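Local coordinates for protein beta-galactosidase (Streptococcus pneumoniae, PDB 4CUA) that hydrolyses terminal beta-galactosides as a large multimodular enzyme, of which this carbohydrate-binding module probably recognises galactose-containing glycans, at residues I8-T13 with N35-S40; S15-A20 with G62-D67; P45-T50 with S172-Q177; D29-V34 with N111-G116; D77-G82 with V176-K181. All blocks are in the same frame, centred on the assembly; numbering follows the deposited sequence. Where two conformers were deposited one is given.

Overall arrangement
All five contacts lie in one beta-sandwich module. Interactions 1, 3 and 4 surround the calcium ion, bringing to it Asp36 and Leu38, Asn47, Thr174 and Glu175, and Asn33 respectively; their centres are about 10 to 13 Å apart. Interactions 2, 3 and 5 are antiparallel strand pairings. Interaction 1 closes before interactions 3 and 5 open; these end on the same stretch, sharing Val176 and Gln177, so strand 172-177 meets strand 49-50 at one end and strand 70-83 at the other. Val63 of interaction 2 packs on Val176 across the core. Interactions 1 and 2 alternate along the chain, their centres about 10 Å apart, and fasten the N-terminal loop to the sandwich.

Interaction 1 (I8-T13 with N35-S40). With CA (calcium ion), chain C.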
# COMPACT_ATOMS: atom_id res chain seq x y z
N ILE A 8 -11.51 0.92 -6.00
CA ILE A 8 -11.58 -0.34 -5.35
C ILE A 8 -10.56 -0.47 -4.19
O ILE A 8 -10.46 -1.52 -3.61
CB ILE A 8 -11.39 -1.48 -6.36
CG1 ILE A 8 -10.11 -1.32 -7.14
CG2 ILE A 8 -12.62 -1.55 -7.31
CD1 ILE A 8 -9.71 -2.52 -8.04
N SER A 9 -9.95 0.64 -3.78
CA SER A 9 -9.13 0.63 -2.58
C SER A 9 -9.69 1.37 -1.40
O SER A 9 -9.37 1.04 -0.26
CB SER A 9 -7.78 1.25 -2.90
OG SER A 9 -7.83 2.52 -3.45
N ASP A 10 -10.55 2.38 -1.63
CA ASP A 10 -11.09 3.09 -0.50
C ASP A 10 -11.80 2.28 0.52
O ASP A 10 -12.60 1.37 0.17
CB ASP A 10 -12.11 4.17 -0.89
CG ASP A 10 -11.55 5.33 -1.66
OD1 ASP A 10 -10.33 5.62 -1.72
OD2 ASP A 10 -12.37 6.08 -2.30
N GLN A 11 -11.66 2.61 1.77
CA GLN A 11 -12.47 2.04 2.82
C GLN A 11 -13.93 2.39 2.62
O GLN A 11 -14.26 3.45 2.12
CB GLN A 11 -12.16 2.61 4.21
CG GLN A 11 -10.83 2.24 4.77
CD GLN A 11 -10.55 3.06 6.02
OE1 GLN A 11 -11.42 3.26 6.86
NE2 GLN A 11 -9.28 3.44 6.24
N TRP A 12 -14.77 1.46 3.06
CA TRP A 12 -16.20 1.71 3.19
C TRP A 12 -16.60 1.52 4.63
O TRP A 12 -16.23 0.55 5.30
CB TRP A 12 -17.01 0.78 2.28
CG TRP A 12 -16.98 1.22 0.93
CD1 TRP A 12 -16.01 1.00 -0.01
CD2 TRP A 12 -17.89 2.12 0.32
NE1 TRP A 12 -16.30 1.63 -1.13
CE2 TRP A 12 -17.44 2.37 -0.97
CE3 TRP A 12 -19.07 2.75 0.76
CZ2 TRP A 12 -18.09 3.22 -1.85
CZ3 TRP A 12 -19.72 3.58 -0.10
CH2 TRP A 12 -19.23 3.84 -1.36
N THR A 13 -17.40 2.45 5.11
CA THR A 13 -17.82 2.45 6.49
C THR A 13 -18.63 1.21 6.73
O THR A 13 -19.54 0.92 5.95
CB THR A 13 -18.67 3.70 6.80
OG1 THR A 13 -17.91 4.89 6.53
CG2 THR A 13 -19.09 3.68 8.24
N ASN A 35 -6.09 4.58 2.91
CA ASN A 35 -7.28 4.42 2.07
C ASN A 35 -8.47 4.97 2.78
O ASN A 35 -9.63 4.47 2.62
CB ASN A 35 -7.51 2.94 1.68
CG ASN A 35 -7.84 2.05 2.83
OD1 ASN A 35 -7.55 2.30 3.97
ND2 ASN A 35 -8.47 0.89 2.47
N ASP A 36 -8.26 6.09 3.50
CA ASP A 36 -9.30 6.74 4.29
C ASP A 36 -9.95 7.95 3.57
O ASP A 36 -10.82 8.63 4.18
CB ASP A 36 -8.82 7.12 5.66
CG ASP A 36 -7.75 8.17 5.65
OD1 ASP A 36 -7.33 8.62 4.61
OD2 ASP A 36 -7.30 8.48 6.77
N LYS A 37 -9.55 8.19 2.34
CA LYS A 37 -10.05 9.28 1.47
C LYS A 37 -9.61 10.62 1.95
O LYS A 37 -10.07 11.64 1.41
CB LYS A 37 -11.60 9.22 1.29
CG LYS A 37 -12.02 7.92 0.53
CD LYS A 37 -13.48 7.66 0.73
CE LYS A 37 -13.71 6.97 2.08
NZ LYS A 37 -15.11 6.61 2.42
N LEU A 38 -8.69 10.71 2.92
CA LEU A 38 -8.10 11.99 3.34
C LEU A 38 -6.72 12.03 2.72
O LEU A 38 -5.99 11.05 2.75
CB LEU A 38 -8.00 12.08 4.85
CG LEU A 38 -9.31 12.07 5.60
CD1 LEU A 38 -9.06 12.10 7.09
CD2 LEU A 38 -10.22 13.20 5.13
N ILE A 39 -6.36 13.13 2.12
CA ILE A 39 -5.09 13.31 1.47
C ILE A 39 -4.48 14.53 2.08
O ILE A 39 -5.03 15.65 2.00
CB ILE A 39 -5.20 13.48 -0.04
CG1 ILE A 39 -5.90 12.22 -0.64
CG2 ILE A 39 -3.84 13.75 -0.66
CD1 ILE A 39 -5.92 12.21 -2.13
N SER A 40 -3.32 14.38 2.73
CA SER A 40 -2.63 15.51 3.35
C SER A 40 -1.13 15.37 3.18
O SER A 40 -0.53 14.36 3.51
CB SER A 40 -2.92 15.59 4.83
OG SER A 40 -2.13 16.69 5.35
CA CA C . -5.18 9.14 3.72
O HOH W 1 -15.82 4.95 0.39
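The two loops approach without regular strand structure, closest at Asp10 and Asn35, where Gln11 N donates an almost straight 2.9 Å hydrogen bond (175°) to Asn35 O. Asn35 then adds its side chain to the backbone link. With CG between the backbone N and the carbonyl carbon (chi1 67°), its amide reaches across to Ser9 and Gln11 of residues 8-13: ND2 donates to Ser9 O at 2.9 Å, while OD1 accepts from Gln11 NE2 at 3.1 Å, the donor standing above the carbonyl plane. The two amides are turned 59° apart, and the Gln11 chain crosses that of Asn35 at about a right angle. One residue further on, Asp36 forms an Asx turn, its OD1 taking the Leu38 N-H at 3.0 Å. The same oxygen binds the calcium ion at 2.4 Å, joined by Leu38 O; Asn33, Asn47, Thr174 and Glu175 complete the site. Lys37, in the middle of this turn, lays its aliphatic part across the Asp10 carboxylate, CG 3.4 Å from OD2. Its ammonium group continues to the Gln11 carbonyl, where a weak direct bond from NZ to O is backed by a water that accepts from NZ and donates to the same oxygen.

Interaction 2 (S15-A20 with G62-D67). With EDO (1,2-ethanediol), chain G.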
# COMPACT_ATOMS: atom_id res chain seq x y z
N SER A 15 -17.53 -1.77 6.60
CA SER A 15 -17.02 -2.90 5.83
C SER A 15 -15.57 -3.17 6.20
O SER A 15 -14.76 -2.29 6.24
CB SER A 15 -17.08 -2.60 4.34
OG SER A 15 -16.64 -3.73 3.59
N GLU A 16 -15.27 -4.43 6.41
CA GLU A 16 -13.97 -4.86 6.75
C GLU A 16 -12.98 -4.67 5.56
O GLU A 16 -11.81 -4.37 5.74
CB GLU A 16 -14.04 -6.34 7.11
CG GLU A 16 -12.72 -6.93 7.52
CD GLU A 16 -12.77 -8.43 7.77
OE1 GLU A 16 -13.56 -9.15 7.10
OE2 GLU A 16 -12.01 -8.90 8.66
N LEU A 17 -13.50 -4.82 4.36
CA LEU A 17 -12.75 -4.79 3.13
C LEU A 17 -13.34 -3.80 2.17
O LEU A 17 -14.61 -3.62 2.15
CB LEU A 17 -12.77 -6.21 2.49
CG LEU A 17 -12.19 -7.32 3.33
CD1 LEU A 17 -12.64 -8.70 2.85
CD2 LEU A 17 -10.69 -7.23 3.38
N PRO A 18 -12.55 -3.14 1.38
CA PRO A 18 -11.10 -3.32 1.22
C PRO A 18 -10.36 -2.82 2.44
O PRO A 18 -10.82 -1.93 3.18
CB PRO A 18 -10.73 -2.50 0.01
CG PRO A 18 -11.96 -1.79 -0.43
CD PRO A 18 -13.11 -2.28 0.33
N LEU A 19 -9.22 -3.46 2.70
CA LEU A 19 -8.41 -3.20 3.89
C LEU A 19 -7.01 -2.93 3.43
O LEU A 19 -6.44 -3.70 2.66
CB LEU A 19 -8.36 -4.46 4.76
CG LEU A 19 -7.46 -4.56 5.98
CD1 LEU A 19 -7.95 -3.58 7.04
CD2 LEU A 19 -7.59 -5.97 6.54
N ALA A 20 -6.44 -1.83 3.89
CA ALA A 20 -5.01 -1.57 3.73
C ALA A 20 -4.23 -2.37 4.74
O ALA A 20 -4.65 -2.60 5.90
CB ALA A 20 -4.73 -0.08 3.93
N GLY A 62 -0.12 -2.38 1.12
CA GLY A 62 -0.97 -2.88 0.09
C GLY A 62 -2.41 -2.84 0.45
O GLY A 62 -2.78 -2.27 1.50
N VAL A 63 -3.25 -3.29 -0.49
CA VAL A 63 -4.69 -3.35 -0.32
C VAL A 63 -5.16 -4.76 -0.58
O VAL A 63 -4.78 -5.33 -1.59
CB VAL A 63 -5.39 -2.33 -1.25
CG1 VAL A 63 -6.90 -2.46 -1.09
CG2 VAL A 63 -4.91 -0.91 -0.93
N LEU A 64 -5.98 -5.27 0.31
CA LEU A 64 -6.67 -6.52 0.23
C LEU A 64 -8.12 -6.21 -0.19
O LEU A 64 -8.80 -5.49 0.54
CB LEU A 64 -6.69 -7.24 1.58
CG LEU A 64 -7.46 -8.54 1.68
CD1 LEU A 64 -6.89 -9.55 0.65
CD2 LEU A 64 -7.32 -9.08 3.10
N PHE A 65 -8.53 -6.70 -1.33
CA PHE A 65 -9.80 -6.23 -1.93
C PHE A 65 -11.03 -6.84 -1.36
O PHE A 65 -11.06 -7.96 -0.83
CB PHE A 65 -9.77 -6.48 -3.42
CG PHE A 65 -8.67 -5.76 -4.10
CD1 PHE A 65 -8.55 -4.37 -4.07
CD2 PHE A 65 -7.64 -6.44 -4.73
CE1 PHE A 65 -7.53 -3.71 -4.67
CE2 PHE A 65 -6.59 -5.78 -5.30
CZ PHE A 65 -6.49 -4.40 -5.28
N GLY A 66 -12.15 -6.10 -1.49
CA GLY A 66 -13.43 -6.64 -1.08
C GLY A 66 -14.48 -6.25 -2.12
O GLY A 66 -14.28 -5.39 -2.91
N ASP A 67 -15.58 -6.98 -2.08
CA ASP A 67 -16.82 -6.61 -2.82
C ASP A 67 -17.94 -6.80 -1.84
O ASP A 67 -18.18 -7.88 -1.33
CB ASP A 67 -16.94 -7.52 -4.02
CG ASP A 67 -18.19 -7.26 -4.85
OD1 ASP A 67 -18.96 -6.33 -4.50
OD2 ASP A 67 -18.28 -7.94 -5.88
C1 EDO G . -11.40 -1.15 6.73
O1 EDO G . -11.72 -2.12 7.70
C2 EDO G . -10.96 0.05 7.55
O2 EDO G . -9.51 -0.03 7.73
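This antiparallel pairing places strand 19-22 beside strand 58-67 in the beta-sandwich, and Leu19 and Leu64 form its hydrogen-bonded pair. Leu64 N donates to Leu19 O at 2.9 Å in a straight bond, and Leu19 N returns a 3.0 Å bond to Leu64 O. Next to them Ala20 and Val63 form a non-hydrogen-bonded pair, with a CA-H...O contact of 3.2 Å from Ala20 CA to Gly62 O. The Leu64 carbonyl also receives a CA-H...O contact from Pro18 CA.

Residues 15-18 come into the strand through a cis peptide bond before Pro18, opposite the break in strand 58-67 at Phe65. Here the side chains take over from the backbone ladder. Leu17 and Leu64 cross obliquely, and their CD2 methyls meet at 3.9 Å. Leu64 CG, anti to the backbone N (chi1 176°), itself lies 3.9 Å from Leu17 CD2. Leu17 CB rests at 3.7 Å on Gly66 CA, an approach that the absence of a side chain on Gly66 permits. Pro18 CB lies 4.0 Å from Val63 CG1; this methyl also lies near Leu19 O. The sheet continues beyond the pair: Gly62 bonds back to Phe21, while Val63 and Phe65 bond on their other side to Ile158 of strand 157-163 and to Tyr156 just before it. A 1,2-ethanediol, probably from the crystallisation liquor, donates from O1 to Glu16 O.

Interaction 3 (P45-T50 with S172-Q177). With CA (calcium ion), chain C; EDO (1,2-ethanediol), chain F; EDO (1,2-ethanediol), chain D.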
# COMPACT_ATOMS: atom_id res chain seq x y z
N PRO A 45 -4.24 18.26 8.59
CA PRO A 45 -3.83 17.34 9.60
C PRO A 45 -2.77 16.39 9.09
O PRO A 45 -2.69 16.15 7.88
CB PRO A 45 -5.11 16.56 9.85
CG PRO A 45 -5.70 16.44 8.49
CD PRO A 45 -5.38 17.74 7.80
N ALA A 46 -2.00 15.81 9.99
CA ALA A 46 -1.15 14.70 9.67
C ALA A 46 -2.04 13.53 9.33
O ALA A 46 -2.90 13.12 10.14
CB ALA A 46 -0.22 14.35 10.79
N ASN A 47 -1.83 12.98 8.14
CA ASN A 47 -2.60 11.81 7.71
C ASN A 47 -1.73 10.97 6.76
O ASN A 47 -1.47 11.35 5.63
CB ASN A 47 -3.87 12.23 6.95
CG ASN A 47 -4.68 11.02 6.54
OD1 ASN A 47 -4.52 10.50 5.42
ND2 ASN A 47 -5.52 10.56 7.42
N ARG A 48 -1.15 9.92 7.28
CA ARG A 48 -0.18 9.15 6.53
C ARG A 48 0.11 7.83 7.19
O ARG A 48 0.01 7.72 8.42
CB ARG A 48 1.08 9.96 6.32
CG ARG A 48 1.66 10.54 7.60
CD ARG A 48 2.91 11.31 7.31
NE ARG A 48 3.49 11.97 8.47
CZ ARG A 48 3.19 13.20 8.88
NH1 ARG A 48 2.27 13.94 8.30
NH2 ARG A 48 3.81 13.69 9.97
N TRP A 49 0.49 6.82 6.38
CA TRP A 49 1.26 5.71 6.86
C TRP A 49 2.72 6.10 6.74
O TRP A 49 3.14 6.74 5.78
CB TRP A 49 1.03 4.48 6.00
CG TRP A 49 2.06 3.40 6.28
CD1 TRP A 49 1.97 2.46 7.20
CD2 TRP A 49 3.32 3.22 5.59
NE1 TRP A 49 3.09 1.66 7.17
CE2 TRP A 49 3.94 2.12 6.21
CE3 TRP A 49 3.96 3.88 4.57
CZ2 TRP A 49 5.18 1.64 5.79
CZ3 TRP A 49 5.20 3.38 4.14
CH2 TRP A 49 5.78 2.28 4.77
N THR A 50 3.51 5.73 7.75
CA THR A 50 4.97 5.76 7.59
C THR A 50 5.52 4.59 8.34
O THR A 50 4.84 4.00 9.16
CB THR A 50 5.62 7.04 8.17
OG1 THR A 50 5.78 6.90 9.57
CG2 THR A 50 4.87 8.32 7.88
N SER A 172 6.91 7.27 3.48
CA SER A 172 5.66 7.89 3.86
C SER A 172 4.64 8.02 2.71
O SER A 172 4.96 8.49 1.64
CB SER A 172 5.94 9.27 4.42
OG SER A 172 4.77 9.98 4.82
N ILE A 173 3.39 7.70 3.00
CA ILE A 173 2.28 7.71 2.04
C ILE A 173 1.04 8.28 2.71
O ILE A 173 0.58 7.75 3.71
CB ILE A 173 1.98 6.29 1.57
CG1 ILE A 173 3.13 5.70 0.77
CG2 ILE A 173 0.69 6.27 0.71
CD1 ILE A 173 2.97 4.20 0.49
N THR A 174 0.46 9.33 2.10
CA THR A 174 -0.82 9.87 2.64
C THR A 174 -2.06 9.09 2.12
O THR A 174 -3.00 8.94 2.85
CB THR A 174 -0.96 11.35 2.41
OG1 THR A 174 -2.21 11.78 2.97
CG2 THR A 174 -0.87 11.78 1.00
N GLU A 175 -1.97 8.57 0.90
CA GLU A 175 -3.12 7.86 0.29
C GLU A 175 -2.61 7.06 -0.86
O GLU A 175 -1.73 7.50 -1.57
CB GLU A 175 -4.18 8.90 -0.15
CG GLU A 175 -5.56 8.33 -0.45
CD GLU A 175 -6.37 7.89 0.72
OE1 GLU A 175 -5.94 7.99 1.88
OE2 GLU A 175 -7.55 7.41 0.50
N VAL A 176 -3.27 5.90 -1.06
CA VAL A 176 -3.16 5.16 -2.30
C VAL A 176 -4.53 5.12 -2.93
O VAL A 176 -5.53 5.27 -2.22
CB VAL A 176 -2.65 3.74 -2.12
CG1 VAL A 176 -1.31 3.76 -1.36
CG2 VAL A 176 -3.66 2.85 -1.41
N GLN A 177 -4.57 4.96 -4.25
CA GLN A 177 -5.85 4.74 -4.95
C GLN A 177 -5.64 3.69 -6.06
O GLN A 177 -4.65 3.73 -6.79
CB GLN A 177 -6.37 6.05 -5.56
CG GLN A 177 -6.60 7.09 -4.48
CD GLN A 177 -7.17 8.41 -5.05
OE1 GLN A 177 -6.86 8.83 -6.15
NE2 GLN A 177 -7.99 9.02 -4.28
CA CA C . -5.18 9.14 3.72
C1 EDO F . -2.39 10.20 12.02
O1 EDO F . -2.46 8.81 12.23
C2 EDO F . -0.98 10.60 11.61
O2 EDO F . -0.66 10.10 10.28
C1 EDO D . 6.94 11.62 10.07
O1 EDO D . 6.61 12.94 10.46
C2 EDO D . 6.23 10.56 10.89
O2 EDO D . 4.79 10.68 10.63
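A short antiparallel strand pairing, buried in the sandwich, runs directly into a calcium site where residues 172-177 turn a corner at Thr174. Trp49 and Ile173 form the hydrogen-bonded pair: Trp49 N donates to Ile173 O at 2.8 Å, and Ile173 N to Trp49 O at 3.0 Å. Their side chains share one face of the sheet, with Trp49 CE3 4.2 Å from Ile173 CD1; Met162 touches both. On the other face Ser172 OG, anti to its backbone N (chi1 179°), lies 3.4 Å from Arg48 CD and also close to the Thr50 CG2 methyl, while its polar partner is His84.

Arg48 extends from CG to NE, and its guanidinium meets a 1,2-ethanediol, probably from the crystallisation liquor, at its edge: NE donates to O2 at 2.8 Å, and NH2 donates to O1.

At the corner the ladder gives way to a side-chain bond. Thr174 OG1 donates to Asn47 O at 2.8 Å, bringing the two segments together just where both offer oxygens to the metal. Asn47 OD1 binds the calcium ion at 2.3 Å, joined by Thr174 O and Glu175 OE1, the Glu175 chain bending at chi2 (73°). With Asn33, Asp36 and Leu38 the six oxygen ligands make a metal site of the kind found in many galactose-binding-like beta-sandwich carbohydrate-binding modules.

Interaction 4 (D29-V34 with N111-G116). With CA (calcium ion), chain C; EDO (1,2-ethanediol), chain F; EDO (1,2-ethanediol), chain D.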
# COMPACT_ATOMS: atom_id res chain seq x y z
N ASP A 29 1.08 6.22 12.87
CA ASP A 29 0.82 6.38 11.44
C ASP A 29 0.29 5.06 10.87
O ASP A 29 0.94 4.45 10.00
CB ASP A 29 2.08 6.76 10.69
CG ASP A 29 2.63 8.12 11.05
OD1 ASP A 29 1.86 9.08 11.20
OD2 ASP A 29 3.90 8.24 11.06
N PRO A 30 -0.86 4.62 11.35
CA PRO A 30 -1.35 3.29 10.93
C PRO A 30 -1.64 3.25 9.45
O PRO A 30 -1.99 4.28 8.84
CB PRO A 30 -2.62 3.11 11.71
CG PRO A 30 -3.05 4.51 12.03
CD PRO A 30 -1.77 5.25 12.28
N VAL A 31 -1.55 2.09 8.83
CA VAL A 31 -1.73 1.95 7.39
C VAL A 31 -3.15 2.20 6.95
O VAL A 31 -3.37 2.49 5.80
CB VAL A 31 -1.20 0.56 6.91
CG1 VAL A 31 -2.16 -0.53 7.29
CG2 VAL A 31 -0.91 0.59 5.40
N SER A 32 -4.11 2.09 7.84
CA SER A 32 -5.51 2.46 7.54
C SER A 32 -5.59 3.90 7.05
O SER A 32 -6.50 4.28 6.32
CB SER A 32 -6.38 2.26 8.80
OG SER A 32 -5.84 2.94 9.91
N ASN A 33 -4.61 4.74 7.38
CA ASN A 33 -4.54 6.07 6.79
C ASN A 33 -4.41 6.15 5.32
O ASN A 33 -4.61 7.20 4.75
CB ASN A 33 -3.41 6.87 7.41
CG ASN A 33 -3.69 7.29 8.86
OD1 ASN A 33 -4.85 7.39 9.29
ND2 ASN A 33 -2.64 7.61 9.57
N VAL A 34 -3.99 5.07 4.64
CA VAL A 34 -3.73 5.20 3.22
C VAL A 34 -4.97 5.01 2.31
O VAL A 34 -4.86 5.16 1.11
CB VAL A 34 -2.58 4.33 2.68
CG1 VAL A 34 -1.32 4.49 3.53
CG2 VAL A 34 -2.98 2.84 2.55
N ASN A 111 -3.65 -7.74 12.76
CA ASN A 111 -3.10 -6.43 13.05
C ASN A 111 -2.54 -5.88 11.74
O ASN A 111 -1.36 -6.02 11.43
CB ASN A 111 -2.03 -6.50 14.11
CG ASN A 111 -2.53 -7.14 15.37
OD1 ASN A 111 -3.03 -6.46 16.23
ND2 ASN A 111 -2.45 -8.46 15.43
N PRO A 112 -3.40 -5.26 10.93
CA PRO A 112 -3.04 -4.91 9.54
C PRO A 112 -1.90 -3.94 9.35
O PRO A 112 -1.25 -4.03 8.34
CB PRO A 112 -4.33 -4.33 8.93
CG PRO A 112 -5.31 -4.33 10.00
CD PRO A 112 -4.84 -5.05 11.20
N SER A 113 -1.57 -3.12 10.35
CA SER A 113 -0.43 -2.22 10.25
C SER A 113 0.90 -2.96 10.49
O SER A 113 1.94 -2.35 10.31
CB SER A 113 -0.55 -1.05 11.23
OG SER A 113 -1.49 -0.09 10.73
N PHE A 114 0.80 -4.19 10.97
CA PHE A 114 2.01 -4.92 11.42
C PHE A 114 1.99 -6.35 10.98
O PHE A 114 2.15 -7.29 11.77
CB PHE A 114 2.08 -4.85 12.96
CG PHE A 114 2.06 -3.48 13.48
CD1 PHE A 114 3.20 -2.71 13.55
CD2 PHE A 114 0.87 -2.92 13.91
CE1 PHE A 114 3.10 -1.42 14.02
CE2 PHE A 114 0.79 -1.63 14.40
CZ PHE A 114 1.92 -0.89 14.46
N VAL A 115 1.74 -6.62 9.70
CA VAL A 115 1.53 -7.97 9.22
C VAL A 115 2.77 -8.84 9.47
O VAL A 115 2.68 -10.02 9.72
CB VAL A 115 1.10 -7.96 7.74
CG1 VAL A 115 0.98 -9.37 7.24
CG2 VAL A 115 -0.21 -7.21 7.54
N GLY A 116 3.93 -8.22 9.43
CA GLY A 116 5.15 -8.98 9.70
C GLY A 116 5.27 -9.55 11.08
O GLY A 116 6.16 -10.41 11.29
CA CA C . -5.18 9.14 3.72
C1 EDO F . -2.39 10.20 12.02
O1 EDO F . -2.46 8.81 12.23
C2 EDO F . -0.98 10.60 11.61
O2 EDO F . -0.66 10.10 10.28
C1 EDO D . 6.94 11.62 10.07
O1 EDO D . 6.61 12.94 10.46
C2 EDO D . 6.23 10.56 10.89
O2 EDO D . 4.79 10.68 10.63
O HOH W 2 -4.15 -0.15 10.16
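Ser113 OG carries this small contact, accepting the Val31 N-H at 2.9 Å with an angle of 159°. Lying anti to its own carbonyl carbon, beside the backbone N (chi1 -77°), the hydroxyl sits next to the Val31 backbone and close to its neighbours: Pro30 CA is 3.4 Å away, and Val31 CG1 is 3.5 Å away. That methyl also reaches Pro112 O at 3.8 Å. A water extends the link, lying 2.7 Å from Ser113 OG and accepting a longer bond from Ser32 N.

Further out, Val31 begins a 3-10 turn in which Asn33 N bonds to Pro30 O and Val34 N to Val31 O. Asn33 O, within this turn, binds the calcium ion at 2.3 Å. On the other side, Pro112 and Val115 bond through their backbones to Ala22 in strand 19-22, and Ser113 O accepts from Ser25 OG. Since Val31 N stands at the start of the 3-10 turn, where no earlier carbonyl of that turn serves it, the serine hydroxyl supplies its acceptor and ties the calcium-binding loop to residues 111-116.

Interaction 5 (D77-G82 with V176-K181); sequences DNLSVG and VQIFAK
Backbone bonds pair Ser80 with Gln177: Ser80 N donates to Gln177 O at 2.8 Å, and Gln177 N to Ser80 O at 2.9 Å. Val81 and Val176 follow as a non-hydrogen-bonded pair.

Past Gln177 a side chain continues the pairing. Asn78, its CG between the backbone N and the carbonyl carbon (chi1 64°), turns its amide to the Phe179 backbone and grips it twice. Its OD1 accepts from Phe179 N at 2.9 Å on a lone pair, and its ND2 donates to Phe179 O at 2.8 Å, in the amide plane. ND2 also donates to Asp77 OD1, which helps fix the rotation of the amide. OD1 lies at the edge of the Phe179 ring.

Water supplements these bonds: one molecule donates to Asn78 OD1 and Gln177 O and, in the conformer given, accepts from Ser80 OG, which is also bonded to His147.

Apolar contacts lie on the side of Leu79 and Ile178 that faces Ile158. These chains cross with Leu79 CD1 3.6 Å from Ile178 CG1; Val81 CG2 approaches Val176 CG1 at 4.2 Å. The Asn78 amide, replacing a backbone peptide, thus prolongs the antiparallel pairing of strands 70-83 and 172-177 in this galactose-binding-like beta-sandwich.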
# COMPACT_ATOMS: atom_id res chain seq x y z
N ASP A 77 -4.86 -3.11 -12.84
CA ASP A 77 -3.84 -2.68 -13.75
C ASP A 77 -3.17 -1.33 -13.46
O ASP A 77 -2.46 -0.75 -14.25
CB ASP A 77 -4.36 -2.76 -15.23
CG ASP A 77 -5.29 -1.61 -15.60
OD1 ASP A 77 -5.65 -0.79 -14.71
OD2 ASP A 77 -5.71 -1.54 -16.79
N ASN A 78 -3.38 -0.83 -12.22
CA ASN A 78 -2.97 0.48 -11.85
C ASN A 78 -2.83 0.55 -10.32
O ASN A 78 -3.42 -0.21 -9.61
CB ASN A 78 -4.02 1.55 -12.33
CG ASN A 78 -5.33 1.40 -11.67
OD1 ASN A 78 -5.61 2.03 -10.62
ND2 ASN A 78 -6.18 0.54 -12.20
N LEU A 79 -2.07 1.57 -9.94
CA LEU A 79 -1.89 1.99 -8.56
C LEU A 79 -1.46 3.39 -8.56
O LEU A 79 -0.62 3.78 -9.32
CB LEU A 79 -0.80 1.14 -7.94
CG LEU A 79 -0.38 1.49 -6.48
CD1 LEU A 79 -1.50 1.32 -5.47
CD2 LEU A 79 0.92 0.76 -6.08
N SER A 80 -2.03 4.20 -7.66
CA SER A 80 -1.55 5.56 -7.46
C SER A 80 -1.17 5.73 -6.00
O SER A 80 -1.87 5.27 -5.13
CB SER A 80 -2.63 6.59 -7.81
OG SER A 80 -3.10 6.44 -9.12
N VAL A 81 -0.06 6.43 -5.77
CA VAL A 81 0.49 6.60 -4.42
C VAL A 81 0.90 8.03 -4.21
O VAL A 81 1.75 8.58 -4.90
CB VAL A 81 1.71 5.73 -4.19
CG1 VAL A 81 2.22 5.84 -2.73
CG2 VAL A 81 1.45 4.30 -4.54
N GLY A 82 0.32 8.63 -3.19
CA GLY A 82 0.67 9.98 -2.77
C GLY A 82 1.75 9.93 -1.72
O GLY A 82 1.46 9.74 -0.55
N VAL A 176 -3.27 5.90 -1.06
CA VAL A 176 -3.16 5.16 -2.30
C VAL A 176 -4.53 5.12 -2.93
O VAL A 176 -5.53 5.27 -2.22
CB VAL A 176 -2.65 3.74 -2.12
CG1 VAL A 176 -1.31 3.76 -1.36
CG2 VAL A 176 -3.66 2.85 -1.41
N GLN A 177 -4.57 4.96 -4.25
CA GLN A 177 -5.85 4.74 -4.95
C GLN A 177 -5.64 3.69 -6.06
O GLN A 177 -4.65 3.73 -6.79
CB GLN A 177 -6.37 6.05 -5.56
CG GLN A 177 -6.60 7.09 -4.48
CD GLN A 177 -7.17 8.41 -5.05
OE1 GLN A 177 -6.86 8.83 -6.15
NE2 GLN A 177 -7.99 9.02 -4.28
N ILE A 178 -6.59 2.77 -6.12
CA ILE A 178 -6.61 1.73 -7.14
C ILE A 178 -8.00 1.77 -7.78
O ILE A 178 -9.00 1.84 -7.05
CB ILE A 178 -6.35 0.34 -6.54
CG1 ILE A 178 -4.99 0.32 -5.84
CG2 ILE A 178 -6.27 -0.72 -7.64
CD1 ILE A 178 -4.81 -0.95 -5.03
N PHE A 179 -8.03 1.73 -9.13
CA PHE A 179 -9.32 1.80 -9.86
C PHE A 179 -9.62 0.56 -10.69
O PHE A 179 -8.73 -0.04 -11.29
CB PHE A 179 -9.34 3.04 -10.75
CG PHE A 179 -9.09 4.31 -10.00
CD1 PHE A 179 -10.12 4.94 -9.35
CD2 PHE A 179 -7.81 4.82 -9.85
CE1 PHE A 179 -9.89 6.10 -8.64
CE2 PHE A 179 -7.58 5.99 -9.13
CZ PHE A 179 -8.64 6.61 -8.51
N ALA A 180 -10.89 0.23 -10.71
CA ALA A 180 -11.42 -0.77 -11.65
C ALA A 180 -11.43 -0.19 -13.05
O ALA A 180 -11.46 1.02 -13.24
CB ALA A 180 -12.86 -1.08 -11.27
N LYS A 181 -11.45 -1.10 -14.03
CA LYS A 181 -11.58 -0.74 -15.44
C LYS A 181 -13.03 -0.83 -15.85
O LYS A 181 -13.89 -0.25 -15.23
CB LYS A 181 -10.74 -1.67 -16.33
O HOH W 3 -7.91 -2.26 -12.70
O HOH W 4 -4.28 4.28 -9.92
O HOH W 5 -5.02 9.02 -8.11